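Local coordinates for protein toll-like receptor 13 (Mus musculus, PDB 4Z0C) that recognises bacterial 23S ribosomal RNA with its leucine-rich repeat ectodomain and signals through MYD88 and TRAF6 to activate NF-kappa-B in innate immunity, at residues N166-L171 / N189-L194; S210-K215 / S234-K239; P520-K525 / F546-G551; Q570-I575 / F599-R604. All blocks are in the same frame, centred on the assembly; numbering follows the deposited sequence.

Contact 1 of 4, residues N166-L171 / N189-L194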
# COMPACT_ATOMS: atom_id res chain seq x y z
N ASN A 166 9.12 24.57 32.53
CA ASN A 166 9.68 24.39 33.86
C ASN A 166 8.63 24.78 34.91
O ASN A 166 7.45 24.85 34.59
CB ASN A 166 10.96 25.22 34.03
CG ASN A 166 12.16 24.60 33.32
OD1 ASN A 166 12.75 23.64 33.80
ND2 ASN A 166 12.55 25.19 32.19
N SER A 167 9.06 25.03 36.14
CA SER A 167 8.14 25.31 37.24
C SER A 167 8.39 26.68 37.89
O SER A 167 8.19 26.85 39.11
CB SER A 167 8.25 24.23 38.30
OG SER A 167 7.73 23.01 37.82
N ILE A 168 8.84 27.65 37.10
CA ILE A 168 9.07 28.98 37.63
C ILE A 168 7.74 29.67 37.96
O ILE A 168 6.82 29.75 37.14
CB ILE A 168 9.89 29.82 36.65
CG1 ILE A 168 11.29 29.21 36.50
CG2 ILE A 168 10.04 31.23 37.16
CD1 ILE A 168 12.16 29.89 35.46
N MET A 169 7.65 30.18 39.18
CA MET A 169 6.42 30.74 39.70
C MET A 169 6.62 32.23 39.88
O MET A 169 5.70 33.01 39.67
CB MET A 169 6.07 30.09 41.03
CG MET A 169 4.64 30.29 41.49
SD MET A 169 4.13 29.04 42.70
CE MET A 169 4.55 27.53 41.83
N TYR A 170 7.83 32.61 40.28
CA TYR A 170 8.14 34.02 40.51
C TYR A 170 9.41 34.49 39.82
O TYR A 170 10.37 33.74 39.70
CB TYR A 170 8.25 34.28 42.02
CG TYR A 170 6.98 33.93 42.76
CD1 TYR A 170 5.85 34.71 42.60
CD2 TYR A 170 6.91 32.82 43.60
CE1 TYR A 170 4.67 34.40 43.25
CE2 TYR A 170 5.73 32.50 44.26
CZ TYR A 170 4.62 33.31 44.08
OH TYR A 170 3.43 33.03 44.71
N LEU A 171 9.43 35.75 39.40
CA LEU A 171 10.66 36.36 38.92
C LEU A 171 11.53 36.80 40.10
O LEU A 171 11.13 36.67 41.25
CB LEU A 171 10.37 37.55 37.99
CG LEU A 171 9.95 37.29 36.54
CD1 LEU A 171 9.93 35.80 36.21
CD2 LEU A 171 8.64 37.96 36.21
N ASN A 189 5.47 27.54 31.99
CA ASN A 189 5.80 27.55 33.41
C ASN A 189 4.54 27.82 34.22
O ASN A 189 3.42 27.59 33.75
CB ASN A 189 6.86 28.59 33.71
CG ASN A 189 8.23 28.12 33.36
OD1 ASN A 189 8.95 27.62 34.22
ND2 ASN A 189 8.62 28.28 32.11
N LYS A 190 4.72 28.33 35.43
CA LYS A 190 3.57 28.62 36.27
C LYS A 190 3.68 30.00 36.91
O LYS A 190 3.44 30.17 38.11
CB LYS A 190 3.35 27.50 37.30
CG LYS A 190 4.53 26.60 37.48
CD LYS A 190 4.10 25.16 37.62
CE LYS A 190 3.35 24.96 38.91
NZ LYS A 190 4.23 25.04 40.11
N LEU A 191 4.06 30.97 36.09
CA LEU A 191 4.26 32.36 36.51
C LEU A 191 3.04 33.00 37.13
O LEU A 191 1.95 32.94 36.56
CB LEU A 191 4.67 33.22 35.32
CG LEU A 191 6.09 33.04 34.81
CD1 LEU A 191 6.30 33.89 33.56
CD2 LEU A 191 7.07 33.43 35.89
N ARG A 192 3.23 33.64 38.28
CA ARG A 192 2.17 34.39 38.94
C ARG A 192 2.36 35.87 38.67
O ARG A 192 1.47 36.67 38.94
CB ARG A 192 2.18 34.16 40.45
CG ARG A 192 1.92 32.73 40.88
CD ARG A 192 0.47 32.49 41.28
NE ARG A 192 0.26 31.10 41.65
CZ ARG A 192 0.47 30.60 42.87
NH1 ARG A 192 0.25 29.32 43.12
NH2 ARG A 192 0.91 31.39 43.84
N GLU A 193 3.51 36.24 38.12
CA GLU A 193 3.82 37.65 37.90
C GLU A 193 4.59 37.88 36.60
O GLU A 193 5.28 36.99 36.11
CB GLU A 193 4.66 38.18 39.07
CG GLU A 193 6.17 38.05 38.83
CD GLU A 193 7.01 38.15 40.09
OE1 GLU A 193 6.96 37.21 40.92
OE2 GLU A 193 7.75 39.15 40.24
N LEU A 194 4.47 39.08 36.06
CA LEU A 194 5.27 39.50 34.92
C LEU A 194 5.95 40.84 35.23
O LEU A 194 6.01 41.73 34.38
CB LEU A 194 4.40 39.61 33.65
CG LEU A 194 4.14 38.29 32.91
CD1 LEU A 194 3.19 38.47 31.75
CD2 LEU A 194 5.45 37.69 32.43
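N166 opens the contact by laying its backbone against the amide group of N189. Its own amide turns to the preceding repeat and to the carbonyl of L163, which N189 ND2 also binds. S167 contributes mainly its CA, which lies 3.8 Å from K190 CG. I168 carries the central polar grip. I168 N donates to N189 OD1 at 2.9 Å, with the donor in the carbonyl plane on a lone pair. I168 O accepts from K190 N at 3.1 Å, here from above the carbonyl plane. N189 CG stands beside its own backbone N (chi1 -80°), which brings OD1 to the I168 amide. This is the asparagine ladder of leucine-rich repeats: N166 and N189 hold equivalent places in LRR 6 and LRR 7, and N212 OD1 of the next coil binds L191 N. I168 CG2 rests on L191 CD2. M169 O takes R192 N at 2.9 Å in a nearly straight bond (162°). The M169 side chain runs alongside R192 and puts SD over one face of the guanidinium, 3.9 Å from NH1. Y170 crosses R192 obliquely, its ring 87° from the guanidinium plane. E193 OE1 sits at the ring edge, 3.2 Å from Y170 CD1. L171 N makes a weak bond to the same OE1, while E193 OE2 is held by H173. L171 CD1 packs on L191 CD2.

Contact 2 of 4, residues S210-K215 / S234-K239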
# COMPACT_ATOMS: atom_id res chain seq x y z
N SER A 210 3.94 32.56 27.44
CA SER A 210 2.80 31.76 27.03
C SER A 210 2.55 30.51 27.90
O SER A 210 3.47 29.97 28.49
CB SER A 210 2.95 31.37 25.56
OG SER A 210 3.25 30.00 25.45
N ARG A 211 1.28 30.10 27.98
CA ARG A 211 0.85 28.89 28.69
C ARG A 211 1.32 28.82 30.14
O ARG A 211 1.93 27.82 30.55
CB ARG A 211 1.33 27.64 27.94
CG ARG A 211 1.04 27.64 26.43
CD ARG A 211 1.92 26.63 25.71
NE ARG A 211 1.35 25.30 25.86
CZ ARG A 211 1.79 24.38 26.71
NH1 ARG A 211 2.84 24.63 27.49
NH2 ARG A 211 1.17 23.21 26.77
N ASN A 212 1.00 29.83 30.95
CA ASN A 212 1.51 29.88 32.32
C ASN A 212 0.56 29.60 33.49
O ASN A 212 0.79 30.07 34.59
CB ASN A 212 2.27 31.19 32.58
CG ASN A 212 3.76 31.08 32.27
OD1 ASN A 212 4.55 30.69 33.13
ND2 ASN A 212 4.14 31.43 31.06
N GLY A 213 -0.50 28.84 33.27
CA GLY A 213 -1.28 28.38 34.40
C GLY A 213 -2.66 28.98 34.60
O GLY A 213 -3.17 29.71 33.75
N ASN A 214 -3.27 28.64 35.73
CA ASN A 214 -4.65 29.03 36.02
C ASN A 214 -4.80 30.44 36.59
O ASN A 214 -5.64 31.22 36.14
CB ASN A 214 -5.27 28.02 36.98
CG ASN A 214 -5.44 26.64 36.36
OD1 ASN A 214 -4.80 25.68 36.79
ND2 ASN A 214 -6.30 26.54 35.35
N LYS A 215 -3.96 30.77 37.57
CA LYS A 215 -4.01 32.07 38.24
C LYS A 215 -3.76 33.27 37.33
O LYS A 215 -2.78 33.30 36.58
CB LYS A 215 -3.05 32.11 39.44
CG LYS A 215 -3.60 31.42 40.68
CD LYS A 215 -3.66 32.35 41.89
CE LYS A 215 -4.84 33.32 41.81
NZ LYS A 215 -4.98 34.18 43.03
N SER A 234 0.14 33.93 24.53
CA SER A 234 -0.77 32.86 24.09
C SER A 234 -1.05 31.84 25.19
O SER A 234 -0.12 31.20 25.70
CB SER A 234 -0.19 32.15 22.85
OG SER A 234 -1.07 31.14 22.38
N GLY A 235 -2.32 31.70 25.57
CA GLY A 235 -2.70 30.74 26.60
C GLY A 235 -2.39 31.22 28.01
O GLY A 235 -2.48 30.45 28.98
N THR A 236 -2.03 32.49 28.13
CA THR A 236 -1.70 33.06 29.43
C THR A 236 -2.83 33.95 29.91
O THR A 236 -3.24 34.88 29.21
CB THR A 236 -0.44 33.91 29.36
OG1 THR A 236 0.66 33.08 28.97
CG2 THR A 236 -0.15 34.53 30.72
N VAL A 237 -3.35 33.66 31.10
CA VAL A 237 -4.45 34.45 31.62
C VAL A 237 -3.90 35.73 32.25
O VAL A 237 -3.38 35.72 33.36
CB VAL A 237 -5.26 33.67 32.66
CG1 VAL A 237 -6.71 34.18 32.68
CG2 VAL A 237 -5.26 32.19 32.32
N ILE A 238 -4.05 36.83 31.54
CA ILE A 238 -3.48 38.10 31.97
C ILE A 238 -4.52 39.21 31.95
O ILE A 238 -5.25 39.39 30.98
CB ILE A 238 -2.29 38.48 31.08
CG1 ILE A 238 -1.69 39.81 31.52
CG2 ILE A 238 -2.71 38.55 29.61
CD1 ILE A 238 -0.43 40.14 30.77
N LYS A 239 -4.63 39.95 33.05
CA LYS A 239 -5.52 41.10 33.10
C LYS A 239 -4.97 42.18 32.17
O LYS A 239 -4.07 42.93 32.56
CB LYS A 239 -5.65 41.62 34.54
CG LYS A 239 -6.56 42.83 34.70
CD LYS A 239 -6.80 43.16 36.17
CE LYS A 239 -7.38 44.57 36.34
NZ LYS A 239 -7.53 44.93 37.78
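One direct hydrogen bond joins 210-215 to 234-239: R211 N donates to S234 O at 2.9 Å. The donor lies in the plane of the carbonyl, but the angle at the hydrogen is only 142°. S210 CB presses on the same S234 O at 3.1 Å. The first torsion of S210 is unusual, with OG off the staggered positions. The R211 side chain starts beside its backbone N and bends at chi3, leading off toward the attached glycan. Only its CG stays near S234 O.

T236 packs beside this bond. Its OG1 stands beside the backbone N and anti to the carbonyl carbon (chi1 -61°), with CG2 anti to N. This turn brings T236 OG1 to 3.2 Å from S210 CA. R211 N is equally near, but the angle is too poor for a bond. The hydroxyl is bonded instead to A209 O. The segments run nearly parallel, as successive coils of a leucine-rich repeat solenoid do, and belong to LRR 8 and LRR 9. N212 is the ladder asparagine of its coil. Its CG lies on the side of the backbone N, and its ND2 bonds to A209 O and F186 O.

V237 has the largest buried area in the contact. Its CB points toward the 210-215 loop. CG1 is anti to the backbone N (chi1 -153°), which leaves CG2 to do the touching. V237 CG2 meets G213 O at 3.5 Å and N214 O at 4.0 Å. G213 itself has a positive phi.

Contact 3 of 4, residues P520-K525 / F546-G551. With NAG (2-acetamido-2-deoxy-beta-D-glucopyranose), chain R.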
# COMPACT_ATOMS: atom_id res chain seq x y z
N PRO A 520 8.80 4.23 -21.79
CA PRO A 520 8.00 5.26 -21.13
C PRO A 520 8.74 6.56 -20.81
O PRO A 520 8.12 7.62 -20.78
CB PRO A 520 7.54 4.57 -19.85
CG PRO A 520 8.56 3.50 -19.61
CD PRO A 520 9.02 3.04 -20.94
N PHE A 521 10.05 6.50 -20.62
CA PHE A 521 10.83 7.66 -20.22
C PHE A 521 11.61 8.25 -21.39
O PHE A 521 12.52 9.06 -21.21
CB PHE A 521 11.77 7.27 -19.09
CG PHE A 521 11.09 6.51 -17.99
CD1 PHE A 521 10.01 7.08 -17.32
CD2 PHE A 521 11.48 5.23 -17.65
CE1 PHE A 521 9.35 6.39 -16.30
CE2 PHE A 521 10.83 4.52 -16.64
CZ PHE A 521 9.78 5.11 -15.96
N ILE A 522 11.23 7.85 -22.60
CA ILE A 522 12.00 8.21 -23.79
C ILE A 522 12.07 9.72 -24.07
O ILE A 522 13.05 10.21 -24.62
CB ILE A 522 11.48 7.42 -25.03
CG1 ILE A 522 12.48 7.49 -26.17
CG2 ILE A 522 10.12 7.93 -25.47
CD1 ILE A 522 13.82 6.96 -25.79
N LYS A 523 11.06 10.48 -23.65
CA LYS A 523 11.06 11.92 -23.91
C LYS A 523 11.63 12.77 -22.77
O LYS A 523 11.82 13.98 -22.91
CB LYS A 523 9.67 12.42 -24.31
CG LYS A 523 9.47 12.70 -25.81
CD LYS A 523 10.05 11.61 -26.72
CE LYS A 523 11.41 11.99 -27.31
NZ LYS A 523 11.33 13.12 -28.28
N LEU A 524 11.91 12.14 -21.63
CA LEU A 524 12.39 12.87 -20.47
C LEU A 524 13.90 13.12 -20.55
O LEU A 524 14.68 12.54 -19.80
CB LEU A 524 12.03 12.12 -19.20
CG LEU A 524 10.54 11.86 -19.04
CD1 LEU A 524 10.29 11.04 -17.78
CD2 LEU A 524 9.74 13.16 -19.02
N LYS A 525 14.31 14.02 -21.44
CA LYS A 525 15.72 14.20 -21.76
C LYS A 525 16.53 14.95 -20.72
O LYS A 525 17.76 14.94 -20.79
CB LYS A 525 15.87 14.85 -23.14
CG LYS A 525 14.78 15.84 -23.48
CD LYS A 525 14.84 16.28 -24.94
CE LYS A 525 16.07 17.11 -25.24
NZ LYS A 525 16.35 17.16 -26.70
N PHE A 546 13.71 -0.63 -20.85
CA PHE A 546 12.95 0.19 -19.92
C PHE A 546 13.52 1.58 -19.70
O PHE A 546 12.76 2.54 -19.50
CB PHE A 546 12.79 -0.54 -18.59
CG PHE A 546 11.68 -0.01 -17.73
CD1 PHE A 546 10.37 -0.08 -18.17
CD2 PHE A 546 11.94 0.54 -16.48
CE1 PHE A 546 9.34 0.39 -17.39
CE2 PHE A 546 10.92 1.01 -15.68
CZ PHE A 546 9.62 0.95 -16.14
N PHE A 547 14.85 1.71 -19.77
CA PHE A 547 15.52 2.99 -19.43
C PHE A 547 16.05 3.82 -20.60
O PHE A 547 16.77 4.80 -20.41
CB PHE A 547 16.63 2.76 -18.40
CG PHE A 547 16.11 2.22 -17.10
CD1 PHE A 547 15.27 3.00 -16.31
CD2 PHE A 547 16.43 0.94 -16.69
CE1 PHE A 547 14.77 2.51 -15.12
CE2 PHE A 547 15.93 0.44 -15.50
CZ PHE A 547 15.10 1.23 -14.71
N GLN A 548 15.67 3.42 -21.81
CA GLN A 548 15.98 4.12 -23.04
C GLN A 548 15.66 5.61 -22.93
O GLN A 548 14.59 6.00 -22.46
CB GLN A 548 15.16 3.48 -24.18
CG GLN A 548 15.55 3.84 -25.60
CD GLN A 548 16.75 3.06 -26.10
OE1 GLN A 548 17.31 2.22 -25.39
NE2 GLN A 548 17.16 3.33 -27.34
N GLY A 549 16.60 6.45 -23.35
CA GLY A 549 16.37 7.88 -23.45
C GLY A 549 16.84 8.64 -22.23
O GLY A 549 16.75 9.86 -22.17
N LEU A 550 17.37 7.90 -21.25
CA LEU A 550 17.72 8.46 -19.96
C LEU A 550 19.23 8.70 -19.74
O LEU A 550 19.77 8.43 -18.66
CB LEU A 550 17.13 7.59 -18.84
CG LEU A 550 15.61 7.74 -18.67
CD1 LEU A 550 15.06 6.82 -17.60
CD2 LEU A 550 15.29 9.18 -18.32
N GLY A 551 19.90 9.21 -20.77
CA GLY A 551 21.32 9.51 -20.69
C GLY A 551 21.72 10.59 -19.70
O GLY A 551 22.88 10.68 -19.31
C1 NAG R . 26.85 15.54 -18.78
C2 NAG R . 25.77 15.54 -19.85
C3 NAG R . 26.12 16.49 -20.99
C4 NAG R . 26.62 17.85 -20.51
C5 NAG R . 27.60 17.74 -19.34
C6 NAG R . 27.86 19.13 -18.75
C7 NAG R . 24.51 13.77 -20.99
C8 NAG R . 24.65 12.56 -21.86
N2 NAG R . 25.63 14.20 -20.40
O3 NAG R . 24.96 16.67 -21.77
O4 NAG R . 27.27 18.52 -21.57
O5 NAG R . 27.10 16.86 -18.34
O6 NAG R . 28.48 19.97 -19.70
O7 NAG R . 23.41 14.29 -20.83
O HOH W 1 12.52 4.94 -21.21
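F521 and F547 hold equivalent places in the phenylalanine spine of the leucine-rich repeat solenoid, which stacks one coil on the next at its convex side. F546 comes just before the second spine phenylalanine, and its ring turns back to receive F521. F521 loses the most surface here. Its ring turns its edge to the face of F546, a T-shaped pair with planes 83° apart and centroids 5.3 Å apart. The touching atom is F521 CE2, 3.6 Å from F546 CE2. The torsions set this up. F521 CG lies beside its backbone N (chi1 -49°), while F546 CG is anti to its N (chi1 -161°). P520 CG reaches the F546 ring as well, and also covers one face of the F521 ring. L550 CD1 packs against F521 CB at 3.6 Å. Inward, F521 meets L501 and L530 of the concave strands.

F546 comes second in buried area and I522 third. I522 CG1 is anti to the backbone N, and CD1 ends beside Q548 CG. I522 CD1 also lies 3.6 Å from G549 CA. G549 has a positive phi within the type II turn from F547 to L550.

No direct hydrogen bond crosses the contact. One water bridges the coils instead. It accepts from F521 N and donates to F546 O at 3.0 Å and to Q548 O at 2.6 Å.

Contact 4 of 4, residues Q570-I575 / F599-R604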
# COMPACT_ATOMS: atom_id res chain seq x y z
N GLN A 570 19.86 -3.47 -19.24
CA GLN A 570 18.93 -2.37 -18.96
C GLN A 570 19.59 -1.04 -18.59
O GLN A 570 19.02 0.01 -18.84
CB GLN A 570 17.95 -2.79 -17.87
CG GLN A 570 16.79 -3.64 -18.38
CD GLN A 570 17.01 -5.15 -18.29
OE1 GLN A 570 18.13 -5.64 -18.08
NE2 GLN A 570 15.92 -5.90 -18.43
N PHE A 571 20.78 -1.09 -17.99
CA PHE A 571 21.46 0.14 -17.56
C PHE A 571 22.33 0.78 -18.64
O PHE A 571 22.91 1.83 -18.41
CB PHE A 571 22.27 -0.09 -16.28
CG PHE A 571 21.42 -0.38 -15.07
CD1 PHE A 571 20.07 -0.05 -15.07
CD2 PHE A 571 21.96 -0.99 -13.96
CE1 PHE A 571 19.27 -0.33 -13.96
CE2 PHE A 571 21.18 -1.28 -12.85
CZ PHE A 571 19.83 -0.95 -12.85
N ASP A 572 22.41 0.16 -19.81
CA ASP A 572 23.26 0.69 -20.88
C ASP A 572 23.03 2.15 -21.28
O ASP A 572 23.99 2.84 -21.62
CB ASP A 572 23.24 -0.21 -22.11
CG ASP A 572 24.23 -1.37 -22.01
OD1 ASP A 572 24.73 -1.64 -20.90
OD2 ASP A 572 24.47 -2.03 -23.05
N PRO A 573 21.77 2.62 -21.26
CA PRO A 573 21.56 4.03 -21.60
C PRO A 573 22.01 5.00 -20.51
O PRO A 573 22.19 6.18 -20.81
CB PRO A 573 20.04 4.13 -21.79
CG PRO A 573 19.59 2.73 -22.07
CD PRO A 573 20.49 1.88 -21.24
N LEU A 574 22.18 4.52 -19.28
CA LEU A 574 22.42 5.39 -18.12
C LEU A 574 23.87 5.85 -17.94
O LEU A 574 24.48 5.61 -16.90
CB LEU A 574 21.96 4.69 -16.84
CG LEU A 574 20.52 4.18 -16.80
CD1 LEU A 574 20.20 3.66 -15.40
CD2 LEU A 574 19.51 5.26 -17.22
N ILE A 575 24.43 6.51 -18.95
CA ILE A 575 25.86 6.77 -18.92
C ILE A 575 26.27 7.79 -17.87
O ILE A 575 27.39 7.73 -17.36
CB ILE A 575 26.43 7.16 -20.31
CG1 ILE A 575 25.85 8.48 -20.82
CG2 ILE A 575 26.22 6.05 -21.31
CD1 ILE A 575 26.95 9.49 -21.14
N PHE A 599 26.55 -3.71 -15.03
CA PHE A 599 27.18 -2.45 -14.62
C PHE A 599 28.28 -1.95 -15.56
O PHE A 599 29.00 -1.00 -15.23
CB PHE A 599 27.78 -2.60 -13.22
CG PHE A 599 26.78 -2.89 -12.15
CD1 PHE A 599 25.64 -2.13 -12.03
CD2 PHE A 599 26.98 -3.94 -11.27
CE1 PHE A 599 24.73 -2.42 -11.03
CE2 PHE A 599 26.07 -4.22 -10.28
CZ PHE A 599 24.94 -3.46 -10.16
N GLN A 600 28.43 -2.56 -16.72
CA GLN A 600 29.55 -2.24 -17.61
C GLN A 600 29.66 -0.80 -18.06
O GLN A 600 30.75 -0.28 -18.24
CB GLN A 600 29.55 -3.14 -18.83
CG GLN A 600 30.26 -4.45 -18.61
CD GLN A 600 30.43 -5.21 -19.90
OE1 GLN A 600 29.58 -5.14 -20.79
NE2 GLN A 600 31.54 -5.92 -20.01
N ASN A 601 28.53 -0.15 -18.28
CA ASN A 601 28.59 1.21 -18.80
C ASN A 601 28.57 2.30 -17.74
O ASN A 601 28.70 3.49 -18.04
CB ASN A 601 27.49 1.42 -19.83
CG ASN A 601 27.96 1.12 -21.22
OD1 ASN A 601 28.11 -0.04 -21.58
ND2 ASN A 601 28.21 2.16 -21.99
N LEU A 602 28.40 1.89 -16.49
CA LEU A 602 28.22 2.83 -15.41
C LEU A 602 29.57 3.31 -14.93
O LEU A 602 29.96 3.09 -13.78
CB LEU A 602 27.39 2.22 -14.28
CG LEU A 602 26.01 1.65 -14.64
CD1 LEU A 602 25.25 1.24 -13.37
CD2 LEU A 602 25.19 2.64 -15.47
N LYS A 603 30.30 3.95 -15.84
CA LYS A 603 31.66 4.37 -15.58
C LYS A 603 31.71 5.63 -14.72
O LYS A 603 32.77 5.97 -14.19
CB LYS A 603 32.42 4.57 -16.89
CG LYS A 603 32.90 3.26 -17.49
CD LYS A 603 32.66 3.22 -18.97
CE LYS A 603 32.94 1.85 -19.54
NZ LYS A 603 32.51 1.78 -20.97
N ARG A 604 30.57 6.30 -14.55
CA ARG A 604 30.49 7.47 -13.68
C ARG A 604 29.79 7.19 -12.35
O ARG A 604 29.50 8.12 -11.62
CB ARG A 604 29.77 8.65 -14.34
CG ARG A 604 30.64 9.62 -15.11
CD ARG A 604 29.74 10.45 -16.00
NE ARG A 604 30.45 11.06 -17.12
CZ ARG A 604 30.86 10.40 -18.20
NH1 ARG A 604 30.62 9.10 -18.31
NH2 ARG A 604 31.49 11.04 -19.17
O HOH W 2 25.65 -0.71 -18.08
O HOH W 3 27.36 6.01 -14.94
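Both segments make a type I beta turn, F571 to L574 and F599 to L602. In each, the last residue is also the centre of an inverse gamma turn. L574 N bonds to F571 O, and L602 N to F599 O. No direct hydrogen bond joins the two turns. One water accepts from N601 N and lies 3.1 Å from D572 OD1, where its proton may be shared with other acceptors. Another accepts from R604 N and donates to I575 O.

I575 and N601 have the most surface covered; I575 CG2 lies 4.4 Å from N601 ND2. N601 OD1 and D572 OD1, two acceptors, stay 3.8 Å apart, so the water links these residues. R604 NH1 is 3.6 Å from I575 O.

Apolar side chains fill the inner side. F571 and F599 lie alongside each other, pointing the same way. F599 CE1 meets the edge of the F571 ring, 4.1 Å from CE2. L602 crosses F571 obliquely. L602 CD1 touches F571 CD2 at 4.0 Å, and L602 CD2 sits 3.4 Å from L574 O. F571 also packs on L556 and L580. Matching turns, each with a phenylalanine and a leucine facing inward, are the convex-side spine of a leucine-rich repeat solenoid.

All four contacts join neighbouring coils of one leucine-rich repeat solenoid, and each mixes buried residues with exposed ones. Contacts 1 and 2 are about 10 Å apart between centres and share the asparagine ladder, since N212 of contact 2 also serves the second segment of contact 1. Contact 1 has several direct bonds, contact 2 only one. Contacts 3 and 4 lie across the ring, their centres 60 to 65 Å from those of contacts 1 and 2. Their turns meet through apolar packing and bridging waters, with no direct hydrogen bond. They continue one row: F547 touches F571, and L550 meets L574. Glycans lie near contacts 2, 3 and 4.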